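Local coordinates for USG-1 protein homolog (Pseudomonas aeruginosa, PDB 2HJS) that is probably an NAD(P)-dependent oxidoreductase of the aspartate-semialdehyde dehydrogenase family, though its own reaction has not been established, at residues Thr15-Glu20 and Asp316-Gly321. Sequence-based numbering, arbitrary orientation.
Sequences TGSVGE and DNVRKG
Two helix starts meet where the dinucleotide-binding Rossmann domain faces the C-terminal helix of this aspartate-semialdehyde dehydrogenase homologue: Ser17 and Val18, in the first turn of helix 17-28, receive Val318 from the first turn of helix 317-336. Helix 17-28 follows strand 9-12 through the glycine-rich turn that, in Rossmann folds, normally approaches the cofactor pyrophosphate. Ser17 N, at the start of this helix, donates a hydrogen bond to an oxygen of a bound dioxane, probably from the crystallisation liquor.

Between the two helices one methyl does most of the touching. Val318 CG1 lies 3.5 Å from Ser17 O, a van der Waals approach to a carbonyl oxygen, and 4.0 Å from Val18 CA. Its reach follows from a torsion that sets CG1 opposite the backbone N (chi1 173°), while CG2 sits beside that N and comes no nearer than 4.4 Å to Ser17 OG. Val18 returns the contact less closely, its CG2 standing 4.3 Å from Val318 CG1. The touch is small, made of van der Waals contacts; it is widened by Val318 against Ala21 and by Arg319, whose side chain packs on Leu25 and forms a salt bridge with Glu28, both later in helix 17-28.

Asp316, the N-cap residue, orders the start of the second helix. Besides its OD2 bond to Gly290 N, its OD1 takes a weak bond from Val318 N and a straighter one from Arg319 N (163°), the latter arriving from above the carboxylate plane. The first turn is also widened to a pi-type turn: Asp316 O accepts from Lys320 N at 2.9 Å and, on the opposite face of its carbonyl plane, from Gly321 N at 3.0 Å.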
loop_
_atom_site.group_PDB
_atom_site.type_symbol
_atom_site.label_atom_id
_atom_site.label_comp_id
_atom_site.label_asym_id
_atom_site.label_seq_id
_atom_site.Cartn_x
_atom_site.Cartn_y
_atom_site.Cartn_z
ATOM N N THR A 15 -27.151 -1.972 14.096
ATOM C CA THR A 15 -26.883 -3.344 13.639
ATOM C C THR A 15 -25.717 -3.383 12.636
ATOM O O THR A 15 -25.260 -4.443 12.246
ATOM C CB THR A 15 -28.130 -3.968 12.988
ATOM O OG1 THR A 15 -28.529 -3.156 11.883
ATOM C CG2 THR A 15 -29.288 -4.032 13.976
ATOM N N GLY A 16 -25.234 -2.225 12.220
ATOM C CA GLY A 16 -24.053 -2.195 11.358
ATOM C C GLY A 16 -22.803 -2.477 12.159
ATOM O O GLY A 16 -22.818 -2.480 13.398
ATOM N N SER A 17 -21.692 -2.682 11.473
ATOM C CA SER A 17 -20.494 -3.084 12.185
ATOM C C SER A 17 -19.975 -1.946 13.078
ATOM O O SER A 17 -19.621 -2.175 14.238
ATOM C CB SER A 17 -19.451 -3.621 11.210
ATOM O OG SER A 17 -19.187 -2.637 10.248
ATOM N N VAL A 18 -19.987 -0.712 12.575
ATOM C CA VAL A 18 -19.596 0.432 13.414
ATOM C C VAL A 18 -20.629 0.686 14.531
ATOM O O VAL A 18 -20.253 0.934 15.670
ATOM C CB VAL A 18 -19.366 1.725 12.597
ATOM C CG1 VAL A 18 -19.151 2.883 13.531
ATOM C CG2 VAL A 18 -18.152 1.547 11.642
ATOM N N GLY A 19 -21.921 0.596 14.208
ATOM C CA GLY A 19 -22.969 0.792 15.211
ATOM C C GLY A 19 -22.853 -0.193 16.353
ATOM O O GLY A 19 -22.957 0.187 17.517
ATOM N N GLU A 20 -22.642 -1.457 16.014
ATOM C CA GLU A 20 -22.444 -2.530 16.988
ATOM C C GLU A 20 -21.219 -2.285 17.903
ATOM O O GLU A 20 -21.277 -2.496 19.121
ATOM C CB GLU A 20 -22.259 -3.854 16.230
ATOM C CG GLU A 20 -22.513 -5.116 17.028
ATOM C CD GLU A 20 -21.915 -6.381 16.382
ATOM O OE1 GLU A 20 -21.283 -6.290 15.294
ATOM O OE2 GLU A 20 -22.038 -7.474 16.989
ATOM N N ASP A 316 -7.618 -0.056 14.241
ATOM C CA ASP A 316 -8.898 -0.715 14.031
ATOM C C ASP A 316 -9.910 0.330 13.518
ATOM O O ASP A 316 -10.412 1.166 14.283
ATOM C CB ASP A 316 -9.363 -1.376 15.345
ATOM C CG ASP A 316 -10.629 -2.198 15.182
ATOM O OD1 ASP A 316 -11.434 -1.896 14.257
ATOM O OD2 ASP A 316 -10.827 -3.137 15.998
ATOM N N ASN A 317 -10.178 0.292 12.209
ATOM C CA ASN A 317 -11.088 1.241 11.575
ATOM C C ASN A 317 -12.498 1.216 12.166
ATOM O O ASN A 317 -13.153 2.242 12.251
ATOM C CB ASN A 317 -11.137 1.000 10.058
ATOM C CG ASN A 317 -11.531 -0.421 9.703
ATOM O OD1 ASN A 317 -10.935 -1.395 10.184
ATOM N ND2 ASN A 317 -12.565 -0.546 8.878
ATOM N N VAL A 318 -12.957 0.053 12.606
ATOM C CA VAL A 318 -14.297 -0.050 13.170
ATOM C C VAL A 318 -14.392 0.439 14.628
ATOM O O VAL A 318 -15.138 1.378 14.934
ATOM C CB VAL A 318 -14.851 -1.475 13.011
ATOM C CG1 VAL A 318 -16.193 -1.632 13.760
ATOM C CG2 VAL A 318 -15.022 -1.793 11.508
ATOM N N ARG A 319 -13.628 -0.207 15.507
ATOM C CA ARG A 319 -13.653 0.069 16.938
ATOM C C ARG A 319 -13.026 1.430 17.265
ATOM O O ARG A 319 -13.597 2.187 18.047
ATOM C CB ARG A 319 -12.904 -1.026 17.688
ATOM C CG ARG A 319 -12.914 -0.840 19.216
ATOM C CD ARG A 319 -11.922 -1.778 19.889
ATOM N NE ARG A 319 -11.811 -1.508 21.325
ATOM C CZ ARG A 319 -12.644 -1.974 22.263
ATOM N NH1 ARG A 319 -13.663 -2.754 21.930
ATOM N NH2 ARG A 319 -12.457 -1.653 23.544
ATOM N N LYS A 320 -11.849 1.714 16.685
ATOM C CA LYS A 320 -11.077 2.899 17.047
ATOM C C LYS A 320 -11.353 4.121 16.146
ATOM O O LYS A 320 -11.878 5.113 16.617
ATOM C CB LYS A 320 -9.567 2.597 17.101
ATOM C CG LYS A 320 -8.684 3.864 17.258
ATOM C CD LYS A 320 -9.039 4.628 18.585
ATOM C CE LYS A 320 -8.092 5.793 18.871
ATOM N NZ LYS A 320 -6.702 5.398 19.251
ATOM N N GLY A 321 -11.002 4.050 14.863
ATOM C CA GLY A 321 -11.118 5.208 13.977
ATOM C C GLY A 321 -12.522 5.779 13.971
ATOM O O GLY A 321 -12.702 6.978 14.181
#